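Local structure of trans-4-hydroxy-L-proline dehydratase (Clostridioides difficile 70-100-2010, 6VXC) at residues A[34-39]-A[338-343]; A[91-94]-A[100-103]; A[116-119]-A[125-128]; A[344-349]-A[354-359]. The protein uses a glycyl radical to dehydrate trans-4-hydroxy-L-proline to (S)-1-pyrroline-5-carboxylate in anaerobic degradation of the amino acid. All blocks are in the same frame, centred on the assembly; numbering follows the deposited sequence.

Contact 1. Residues A[34-39]-A[338-343]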
loop_
_atom_site.group_PDB
_atom_site.type_symbol
_atom_site.label_atom_id
_atom_site.label_comp_id
_atom_site.label_asym_id
_atom_site.label_seq_id
_atom_site.Cartn_x
_atom_site.Cartn_y
_atom_site.Cartn_z
ATOM N N GLU A 34 2.007 -9.488 -23.410
ATOM C CA GLU A 34 1.300 -8.657 -24.382
ATOM C C GLU A 34 -0.213 -8.696 -24.148
ATOM O O GLU A 34 -0.896 -7.683 -24.321
ATOM C CB GLU A 34 1.671 -9.098 -25.804
ATOM C CG GLU A 34 1.156 -8.223 -26.934
ATOM C CD GLU A 34 1.877 -6.864 -27.061
ATOM O OE1 GLU A 34 2.918 -6.636 -26.404
ATOM O OE2 GLU A 34 1.389 -6.012 -27.832
ATOM N N GLU A 35 -0.759 -9.856 -23.785
ATOM C CA GLU A 35 -2.166 -9.908 -23.390
ATOM C C GLU A 35 -2.431 -8.988 -22.201
ATOM O O GLU A 35 -3.429 -8.259 -22.170
ATOM C CB GLU A 35 -2.564 -11.338 -23.040
ATOM C CG GLU A 35 -4.040 -11.476 -22.685
ATOM C CD GLU A 35 -4.421 -12.898 -22.317
ATOM O OE1 GLU A 35 -3.682 -13.540 -21.543
ATOM O OE2 GLU A 35 -5.436 -13.396 -22.836
ATOM N N SER A 36 -1.541 -9.023 -21.213
ATOM C CA SER A 36 -1.722 -8.258 -19.985
ATOM C C SER A 36 -1.729 -6.753 -20.249
ATOM O O SER A 36 -2.605 -6.029 -19.766
ATOM C CB SER A 36 -0.615 -8.639 -19.000
ATOM O OG SER A 36 -0.782 -7.994 -17.754
ATOM N N ILE A 37 -0.748 -6.253 -21.003
ATOM C CA ILE A 37 -0.662 -4.809 -21.162
ATOM C C ILE A 37 -1.733 -4.284 -22.100
ATOM O O ILE A 37 -2.017 -3.088 -22.087
ATOM C CB ILE A 37 0.721 -4.364 -21.674
ATOM C CG1 ILE A 37 0.965 -4.929 -23.078
ATOM C CG2 ILE A 37 1.802 -4.787 -20.711
ATOM C CD1 ILE A 37 2.182 -4.371 -23.759
ATOM N N ASN A 38 -2.370 -5.149 -22.883
ATOM C CA ASN A 38 -3.435 -4.711 -23.779
ATOM C C ASN A 38 -4.831 -4.858 -23.181
ATOM O O ASN A 38 -5.796 -4.415 -23.802
ATOM C CB ASN A 38 -3.373 -5.480 -25.110
ATOM C CG ASN A 38 -2.209 -5.042 -25.997
ATOM O OD1 ASN A 38 -1.976 -3.854 -26.208
ATOM N ND2 ASN A 38 -1.466 -6.010 -26.501
ATOM N N ALA A 39 -4.970 -5.461 -22.004
ATOM C CA ALA A 39 -6.294 -5.639 -21.421
ATOM C C ALA A 39 -6.888 -4.303 -20.992
ATOM O O ALA A 39 -6.206 -3.460 -20.407
ATOM C CB ALA A 39 -6.227 -6.597 -20.236
ATOM N N PHE A 338 -0.073 -10.833 -11.390
ATOM C CA PHE A 338 -0.235 -9.601 -10.618
ATOM C C PHE A 338 -0.705 -8.456 -11.517
ATOM O O PHE A 338 -1.634 -7.717 -11.175
ATOM C CB PHE A 338 1.082 -9.209 -9.946
ATOM C CG PHE A 338 1.422 -9.985 -8.703
ATOM C CD1 PHE A 338 0.791 -9.721 -7.500
ATOM C CD2 PHE A 338 2.449 -10.934 -8.725
ATOM C CE1 PHE A 338 1.142 -10.405 -6.353
ATOM C CE2 PHE A 338 2.799 -11.624 -7.591
ATOM C CZ PHE A 338 2.151 -11.364 -6.399
ATOM N N ASN A 339 -0.058 -8.290 -12.675
ATOM C CA ASN A 339 -0.368 -7.176 -13.562
ATOM C C ASN A 339 -1.752 -7.282 -14.185
ATOM O O ASN A 339 -2.249 -6.281 -14.709
ATOM C CB ASN A 339 0.682 -7.054 -14.678
ATOM C CG ASN A 339 0.650 -5.686 -15.354
ATOM O OD1 ASN A 339 0.968 -4.670 -14.735
ATOM N ND2 ASN A 339 0.304 -5.661 -16.631
ATOM N N ASN A 340 -2.372 -8.462 -14.148
ATOM C CA ASN A 340 -3.743 -8.639 -14.609
ATOM C C ASN A 340 -4.804 -8.213 -13.587
ATOM O O ASN A 340 -5.980 -8.184 -13.958
ATOM C CB ASN A 340 -3.998 -10.117 -14.982
ATOM C CG ASN A 340 -3.366 -10.511 -16.314
ATOM O OD1 ASN A 340 -2.839 -9.676 -17.033
ATOM N ND2 ASN A 340 -3.445 -11.791 -16.648
ATOM N N GLN A 341 -4.433 -7.871 -12.347
ATOM C CA GLN A 341 -5.392 -7.532 -11.282
ATOM C C GLN A 341 -5.277 -6.066 -10.872
ATOM O O GLN A 341 -4.458 -5.723 -10.000
ATOM C CB GLN A 341 -5.196 -8.424 -10.045
ATOM C CG GLN A 341 -4.804 -9.881 -10.338
ATOM C CD GLN A 341 -5.768 -10.581 -11.271
ATOM O OE1 GLN A 341 -6.989 -10.461 -11.144
ATOM N NE2 GLN A 341 -5.218 -11.336 -12.213
ATOM N N PRO A 342 -6.102 -5.180 -11.412
ATOM C CA PRO A 342 -6.118 -3.801 -10.913
ATOM C C PRO A 342 -6.705 -3.730 -9.509
ATOM O O PRO A 342 -7.434 -4.613 -9.063
ATOM C CB PRO A 342 -7.018 -3.073 -11.918
ATOM C CG PRO A 342 -7.960 -4.145 -12.386
ATOM C CD PRO A 342 -7.119 -5.402 -12.451
ATOM N N ALA A 343 -6.363 -2.662 -8.809
ATOM C CA ALA A 343 -7.108 -2.294 -7.617
ATOM C C ALA A 343 -8.539 -1.954 -8.032
ATOM O O ALA A 343 -8.728 -1.195 -8.983
ATOM C CB ALA A 343 -6.449 -1.100 -6.920
HETATM O O HOH W 1 -2.076 -12.759 -19.477
HETATM O O HOH W 2 -3.635 -5.591 -17.196
#

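Contact 2. Residues A[91-94]-A[100-103]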
loop_
_atom_site.group_PDB
_atom_site.type_symbol
_atom_site.label_atom_id
_atom_site.label_comp_id
_atom_site.label_asym_id
_atom_site.label_seq_id
_atom_site.Cartn_x
_atom_site.Cartn_y
_atom_site.Cartn_z
ATOM N N GLY A 91 -5.748 -18.447 -12.510
ATOM C CA GLY A 91 -6.546 -17.719 -11.541
ATOM C C GLY A 91 -6.648 -16.237 -11.870
ATOM O O GLY A 91 -5.630 -15.559 -12.056
ATOM N N GLU A 92 -7.876 -15.729 -11.960
ATOM C CA GLU A 92 -8.161 -14.317 -12.188
ATOM C C GLU A 92 -9.193 -13.863 -11.156
ATOM O O GLU A 92 -10.103 -14.621 -10.815
ATOM C CB GLU A 92 -8.693 -14.062 -13.613
ATOM C CG GLU A 92 -7.701 -14.296 -14.768
ATOM C CD GLU A 92 -6.669 -13.170 -14.933
ATOM O OE1 GLU A 92 -6.930 -12.044 -14.454
ATOM O OE2 GLU A 92 -5.605 -13.417 -15.556
ATOM N N LYS A 93 -9.044 -12.634 -10.652
ATOM C CA LYS A 93 -10.052 -12.102 -9.738
ATOM C C LYS A 93 -11.396 -11.941 -10.439
ATOM O O LYS A 93 -12.431 -12.353 -9.909
ATOM C CB LYS A 93 -9.600 -10.765 -9.150
ATOM C CG LYS A 93 -8.462 -10.851 -8.142
ATOM C CD LYS A 93 -8.002 -9.464 -7.676
ATOM C CE LYS A 93 -9.077 -8.763 -6.831
ATOM N NZ LYS A 93 -8.789 -7.321 -6.599
ATOM N N GLY A 94 -11.399 -11.343 -11.631
ATOM C CA GLY A 94 -12.605 -11.064 -12.380
ATOM C C GLY A 94 -12.822 -12.021 -13.537
ATOM O O GLY A 94 -12.250 -13.114 -13.591
ATOM N N ALA A 100 -12.067 -5.866 -12.779
ATOM C CA ALA A 100 -12.155 -5.756 -11.327
ATOM C C ALA A 100 -13.524 -6.222 -10.844
ATOM O O ALA A 100 -14.548 -5.751 -11.353
ATOM C CB ALA A 100 -11.928 -4.320 -10.870
ATOM N N PRO A 101 -13.594 -7.119 -9.870
ATOM C CA PRO A 101 -14.874 -7.376 -9.207
ATOM C C PRO A 101 -15.321 -6.137 -8.443
ATOM O O PRO A 101 -14.556 -5.194 -8.237
ATOM C CB PRO A 101 -14.568 -8.529 -8.248
ATOM C CG PRO A 101 -13.216 -9.036 -8.650
ATOM C CD PRO A 101 -12.498 -7.892 -9.276
ATOM N N THR A 102 -16.587 -6.149 -8.016
ATOM C CA THR A 102 -17.124 -5.114 -7.142
ATOM C C THR A 102 -17.487 -5.703 -5.791
ATOM O O THR A 102 -17.738 -6.903 -5.654
ATOM C CB THR A 102 -18.372 -4.431 -7.714
ATOM O OG1 THR A 102 -19.421 -5.388 -7.848
ATOM C CG2 THR A 102 -18.091 -3.786 -9.053
ATOM N N TYR A 103 -17.554 -4.825 -4.798
ATOM C CA TYR A 103 -17.685 -5.221 -3.400
ATOM C C TYR A 103 -18.775 -4.383 -2.735
ATOM O O TYR A 103 -18.497 -3.535 -1.883
ATOM C CB TYR A 103 -16.335 -5.082 -2.690
ATOM C CG TYR A 103 -15.229 -5.918 -3.335
ATOM C CD1 TYR A 103 -14.580 -5.476 -4.480
ATOM C CD2 TYR A 103 -14.869 -7.155 -2.822
ATOM C CE1 TYR A 103 -13.592 -6.227 -5.087
ATOM C CE2 TYR A 103 -13.860 -7.923 -3.432
ATOM C CZ TYR A 103 -13.228 -7.446 -4.563
ATOM O OH TYR A 103 -12.230 -8.185 -5.198
#

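Contact 3. Residues A[116-119]-A[125-128]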
loop_
_atom_site.group_PDB
_atom_site.type_symbol
_atom_site.label_atom_id
_atom_site.label_comp_id
_atom_site.label_asym_id
_atom_site.label_seq_id
_atom_site.Cartn_x
_atom_site.Cartn_y
_atom_site.Cartn_z
ATOM N N VAL A 116 -19.163 8.111 -13.522
ATOM C CA VAL A 116 -17.916 8.837 -13.341
ATOM C C VAL A 116 -16.716 7.949 -13.672
ATOM O O VAL A 116 -15.793 8.368 -14.374
ATOM C CB VAL A 116 -17.836 9.400 -11.915
ATOM C CG1 VAL A 116 -16.427 9.896 -11.629
ATOM C CG2 VAL A 116 -18.851 10.528 -11.755
ATOM N N MET A 117 -16.705 6.713 -13.167
ATOM C CA MET A 117 -15.540 5.861 -13.396
ATOM C C MET A 117 -15.430 5.444 -14.857
ATOM O O MET A 117 -14.322 5.293 -15.377
ATOM C CB MET A 117 -15.577 4.648 -12.466
ATOM C CG MET A 117 -16.665 3.644 -12.740
ATOM S SD MET A 117 -16.598 2.220 -11.618
ATOM C CE MET A 117 -16.904 2.992 -10.032
ATOM N N HIS A 118 -16.552 5.314 -15.548
ATOM C CA HIS A 118 -16.496 4.975 -16.962
ATOM C C HIS A 118 -15.951 6.140 -17.777
ATOM O O HIS A 118 -15.199 5.938 -18.733
ATOM C CB HIS A 118 -17.883 4.575 -17.459
ATOM C CG HIS A 118 -17.916 4.143 -18.888
ATOM N ND1 HIS A 118 -17.826 2.824 -19.271
ATOM C CD2 HIS A 118 -18.010 4.860 -20.035
ATOM C CE1 HIS A 118 -17.879 2.745 -20.589
ATOM N NE2 HIS A 118 -17.989 3.967 -21.075
ATOM N N ASN A 119 -16.312 7.367 -17.411
ATOM C CA ASN A 119 -16.020 8.515 -18.246
ATOM C C ASN A 119 -14.884 9.388 -17.748
ATOM O O ASN A 119 -14.451 10.260 -18.496
ATOM C CB ASN A 119 -17.280 9.379 -18.400
ATOM C CG ASN A 119 -18.353 8.685 -19.180
ATOM O OD1 ASN A 119 -18.229 8.526 -20.382
ATOM N ND2 ASN A 119 -19.390 8.213 -18.498
ATOM N N PHE A 125 -12.532 2.984 -15.556
ATOM C CA PHE A 125 -12.944 1.591 -15.693
ATOM C C PHE A 125 -14.187 1.545 -16.571
ATOM O O PHE A 125 -15.169 2.248 -16.293
ATOM C CB PHE A 125 -13.271 0.971 -14.332
ATOM C CG PHE A 125 -12.077 0.632 -13.499
ATOM C CD1 PHE A 125 -11.420 1.614 -12.769
ATOM C CD2 PHE A 125 -11.640 -0.682 -13.402
ATOM C CE1 PHE A 125 -10.335 1.300 -11.986
ATOM C CE2 PHE A 125 -10.552 -1.007 -12.619
ATOM C CZ PHE A 125 -9.901 -0.015 -11.903
ATOM N N SER A 126 -14.174 0.693 -17.593
ATOM C CA SER A 126 -15.343 0.563 -18.453
ATOM C C SER A 126 -16.432 -0.218 -17.736
ATOM O O SER A 126 -16.163 -1.249 -17.120
ATOM C CB SER A 126 -14.979 -0.133 -19.759
ATOM O OG SER A 126 -14.218 0.747 -20.561
ATOM N N VAL A 127 -17.662 0.281 -17.813
ATOM C CA VAL A 127 -18.831 -0.372 -17.231
ATOM C C VAL A 127 -19.751 -0.740 -18.387
ATOM O O VAL A 127 -20.384 0.134 -18.985
ATOM C CB VAL A 127 -19.547 0.534 -16.220
ATOM C CG1 VAL A 127 -20.687 -0.215 -15.532
ATOM C CG2 VAL A 127 -18.555 1.084 -15.205
ATOM N N SER A 128 -19.814 -2.023 -18.711
ATOM C CA SER A 128 -20.683 -2.471 -19.784
ATOM C C SER A 128 -22.134 -2.192 -19.421
ATOM O O SER A 128 -22.493 -2.040 -18.248
ATOM C CB SER A 128 -20.486 -3.961 -20.043
ATOM O OG SER A 128 -20.944 -4.712 -18.929
HETATM O O HOH W 3 -13.755 3.682 -19.694
#

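Contact 4. Residues A[344-349]-A[354-359]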
loop_
_atom_site.group_PDB
_atom_site.type_symbol
_atom_site.label_atom_id
_atom_site.label_comp_id
_atom_site.label_asym_id
_atom_site.label_seq_id
_atom_site.Cartn_x
_atom_site.Cartn_y
_atom_site.Cartn_z
ATOM N N PRO A 344 -9.555 -2.524 -7.388
ATOM C CA PRO A 344 -10.927 -2.248 -7.818
ATOM C C PRO A 344 -11.233 -0.774 -7.771
ATOM O O PRO A 344 -10.609 -0.008 -7.009
ATOM C CB PRO A 344 -11.775 -3.051 -6.817
ATOM C CG PRO A 344 -10.899 -4.194 -6.442
ATOM C CD PRO A 344 -9.500 -3.606 -6.392
ATOM N N PRO A 345 -12.202 -0.313 -8.561
ATOM C CA PRO A 345 -12.365 1.125 -8.797
ATOM C C PRO A 345 -12.646 1.918 -7.526
ATOM O O PRO A 345 -13.402 1.493 -6.653
ATOM C CB PRO A 345 -13.551 1.190 -9.768
ATOM C CG PRO A 345 -14.272 -0.101 -9.562
ATOM C CD PRO A 345 -13.211 -1.108 -9.273
ATOM N N LYS A 346 -12.020 3.088 -7.445
ATOM C CA LYS A 346 -12.186 4.051 -6.372
ATOM C C LYS A 346 -12.884 5.305 -6.887
ATOM O O LYS A 346 -12.748 5.679 -8.056
ATOM C CB LYS A 346 -10.824 4.436 -5.786
ATOM C CG LYS A 346 -9.913 3.258 -5.435
ATOM C CD LYS A 346 -8.428 3.661 -5.612
ATOM C CE LYS A 346 -7.498 2.473 -5.430
ATOM N NZ LYS A 346 -6.118 2.727 -5.925
ATOM N N VAL A 347 -13.602 5.980 -5.993
ATOM C CA VAL A 347 -14.216 7.264 -6.290
ATOM C C VAL A 347 -13.918 8.212 -5.142
ATOM O O VAL A 347 -13.372 7.823 -4.111
ATOM C CB VAL A 347 -15.739 7.162 -6.524
ATOM C CG1 VAL A 347 -16.034 6.349 -7.774
ATOM C CG2 VAL A 347 -16.453 6.578 -5.286
ATOM N N GLY A 348 -14.261 9.477 -5.354
ATOM C CA GLY A 348 -14.161 10.455 -4.283
ATOM C C GLY A 348 -12.761 10.553 -3.713
ATOM O O GLY A 348 -11.762 10.509 -4.438
ATOM N N ILE A 349 -12.690 10.679 -2.385
ATOM C CA ILE A 349 -11.412 10.918 -1.715
ATOM C C ILE A 349 -10.481 9.708 -1.840
ATOM O O ILE A 349 -9.260 9.856 -1.925
ATOM C CB ILE A 349 -11.630 11.298 -0.239
ATOM C CG1 ILE A 349 -12.591 12.491 -0.105
ATOM C CG2 ILE A 349 -10.291 11.598 0.422
ATOM C CD1 ILE A 349 -12.119 13.724 -0.809
ATOM N N SER A 354 -5.230 7.656 -3.638
ATOM C CA SER A 354 -4.584 6.483 -4.212
ATOM C C SER A 354 -4.943 6.420 -5.703
ATOM O O SER A 354 -5.600 5.507 -6.175
ATOM C CB SER A 354 -5.009 5.206 -3.481
ATOM O OG SER A 354 -4.303 4.071 -3.962
ATOM N N SER A 355 -4.451 7.387 -6.478
ATOM C CA SER A 355 -4.942 7.591 -7.843
ATOM C C SER A 355 -4.125 6.736 -8.821
ATOM O O SER A 355 -3.281 7.223 -9.574
ATOM C CB SER A 355 -4.898 9.077 -8.187
ATOM O OG SER A 355 -5.559 9.345 -9.410
ATOM N N THR A 356 -4.428 5.434 -8.837
ATOM C CA THR A 356 -3.654 4.473 -9.612
ATOM C C THR A 356 -4.491 3.226 -9.842
ATOM O O THR A 356 -5.389 2.916 -9.056
ATOM C CB THR A 356 -2.355 4.089 -8.888
ATOM O OG1 THR A 356 -1.634 3.127 -9.670
ATOM C CG2 THR A 356 -2.669 3.457 -7.526
ATOM N N TYR A 357 -4.175 2.505 -10.922
ATOM C CA TYR A 357 -4.684 1.147 -11.110
ATOM C C TYR A 357 -3.929 0.118 -10.270
ATOM O O TYR A 357 -4.434 -0.990 -10.072
ATOM C CB TYR A 357 -4.589 0.711 -12.586
ATOM C CG TYR A 357 -5.474 1.430 -13.586
ATOM C CD1 TYR A 357 -6.837 1.157 -13.680
ATOM C CD2 TYR A 357 -4.937 2.365 -14.460
ATOM C CE1 TYR A 357 -7.647 1.823 -14.619
ATOM C CE2 TYR A 357 -5.718 3.031 -15.396
ATOM C CZ TYR A 357 -7.077 2.763 -15.473
ATOM O OH TYR A 357 -7.840 3.429 -16.409
ATOM N N THR A 358 -2.712 0.422 -9.827
ATOM C CA THR A 358 -1.916 -0.579 -9.123
ATOM C C THR A 358 -2.475 -0.812 -7.717
ATOM O O THR A 358 -3.159 0.042 -7.147
ATOM C CB THR A 358 -0.444 -0.158 -9.071
ATOM O OG1 THR A 358 -0.293 1.057 -8.324
ATOM C CG2 THR A 358 0.089 0.078 -10.492
ATOM N N ASP A 359 -2.184 -1.999 -7.161
ATOM C CA ASP A 359 -2.703 -2.398 -5.856
ATOM C C ASP A 359 -1.589 -2.718 -4.869
ATOM O O ASP A 359 -1.829 -3.430 -3.893
ATOM C CB ASP A 359 -3.652 -3.601 -5.981
ATOM C CG ASP A 359 -4.794 -3.583 -4.943
ATOM O OD1 ASP A 359 -4.858 -2.671 -4.093
ATOM O OD2 ASP A 359 -5.636 -4.498 -4.999
HETATM O O HOH W 4 -4.605 0.815 -4.892
#

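Contact 1. Residues A[34-39]-A[338-343]
Where S36 of helix 27-38 meets N339 and N340 of the other segment, the last turns of two helices are joined, helix 27-38 to helix 324-339, by a hydroxyl set between two asparagine side chains. The backbones come within 5.8 Å at the CA atoms of S36 and N340, close enough for short polar side chains to bridge them. S36 points OG across the gap because the hydroxyl lies anti to its own backbone N (chi1 -176°). There OG accepts a bond from N339 ND2 at 2.8 Å; the N-H...O angle is nearly straight (166°) and the oxygen lies close to the amide plane of N339. The same OG donates to N340 OD1, also at 2.8 Å, tilted 26° from that carbonyl plane. Serine suits the place, since one small group can give one bond and take another, while consecutive asparagines offer an N-H and a C=O. Two waters widen the polar seam. One donates to S36 O at 2.8 Å and to N339 O at 2.9 Å, tying the two backbones together. The other donates to E35 OE1 at 2.7 Å and accepts from N340 ND2 at 3.3 Å. That ND2 also bonds E92, so the N340 amide is held at both its oxygen and its nitrogen. Around this seam, F338 points away from helix 27-38 and meets W284 of helix 276-293 edge-to-face, while N340 through its backbone and A39 through its carbonyl both bond N98, just ahead of strand 99-101.

Contact 2. Residues A[91-94]-A[100-103]
K93, in the loop before strand 99-101, lies against P101 and Y103. At the root of its side chain, CB rests 4.0 Å from P101 CG, and the backbone adds a closer touch, K93 O to P101 CG at 3.6 Å. Proline fits here because it presents a compact apolar ring. Beyond CB, the middle of the chain leaves P101, and the K93 side chain also packs on I288 and T291 of helix 276-293. A bend at chi3 (68°) then turns the last two atoms toward the tyrosine, whose side chain the lysine crosses at about a right angle. CE comes 3.6 Å from Y103 OH, and NZ lies 3.8 Å from the same oxygen. The hydroxyl is directed to another partner, the backbone O of T291, so the tyrosine pins its own segment to helix 276-293. G94 N lies 4.2 Å from P101 CG, and glycine suits a place where the chain faces A100 and P101 so closely. The two segments are therefore held together by van der Waals contact of methylenes with a proline ring and a phenol tip, and the directional bonds that fix them, such as K93 N to Q341 OE1, run to other parts of the fold.

Contact 3. Residues A[116-119]-A[125-128]
M117 and H118, at the end of helix 111-119, are met by F125, S126 and V127 of the returning chain in the loop that joins helix 111-119 to helix 129-143; S128 next along is the N-cap of helix 129-143. Two direct hydrogen bonds close the loop. F125 N donates to M117 O at 2.9 Å, approaching from above the carbonyl plane, 48° out of it. V127 N donates to H118 ND1, also at 2.9 Å and almost straight (173°). Histidine suits this site because its unprotonated ring nitrogen can accept a hydrogen bond from a loop N-H; the bond is consistent with a neutral ring carrying its proton on NE2. A water adds an indirect link, donating to H118 O at 2.8 Å and standing 3.1 Å from S126 OG, over one face of the imidazole. A weaker polar touch is the CA-H...O contact of H118 CA with F125 O, 3.1 Å apart. The apolar contacts are made by M117 and V127, both buried: M117 CG meets V127 CG2 at 4.0 Å, the two side chains crossing at about a right angle, and V127 also reaches I43 of strand 42-44. At the ring of H118, the donor of V127 sits at the edge, its N only 2° out of the imidazole plane.

Contact 4. Residues A[344-349]-A[354-359]
The carbonyl groups of S354 and T356 are the flat groups that K346 meets, and its amine reaches both oxygens from slightly off plane, tilted 19° for S354 and 24° for T356. K346 NZ donates hydrogen bonds to S354 O (2.8 Å) and T356 O (3.2 Å). Separately, the carboxylate of D359 packs on P344, with OD2 4.2 Å from P344 CD, and its OD1 forms a salt bridge with R176. The lysine gets to the loop by a long chain kinked at chi2 (149°) and nearly extended beyond. S354 grips it twice, since its OG accepts from K346 NZ at 3.0 Å as well. A water adds a further link, accepting from K346 NZ at 2.6 Å and donating to T358 O at 2.8 Å. Four oxygens thus surround one nitrogen, more than it has N-H bonds; lysine suits a buried site lined by two backbone carbonyls, a serine hydroxyl and a water, because its long chain carries the charged amine across from the 344-349 backbone. The far loop is shaped by two turns. S355 is the centre of an inverse gamma turn, closed by a weak bond from T356 N to S354 O, and T356 forms an ST turn, its OG1 accepting from T358 N at 2.9 Å. T356 OG1 also bonds D788, on strand 787-789, just after G785, which carries the radical in the active enzyme but not in this structure. The side chain of S354 lies about 8 Å from that of C454, the radical cysteine inferred by similarity, and its OG bonds a glycerol probably from the crystallisation liquor.

Contacts 2, 3 and 4 are largely buried, whereas contact 1 lies partly at the surface; bridging waters take part in contacts 1, 3 and 4 alike. Contact 1 spans almost 300 residues, and contacts 2 and 3 are nested in the loop it closes; contact 4 follows in the next part of the chain. E92 joins contacts 1 and 2 through Q341, and A343 N bonds Y357 O to join contacts 1 and 4. P344 packs on Y103 and K93, P345 on A100, M117 and F125, so segment 344-349 touches contacts 2 and 3 by apolar means. Lysine chemistry also diverges: K93 gives contact 2 mainly methylene packing, whereas K346, in the contact that lies closest to the active site, gathers oxygens.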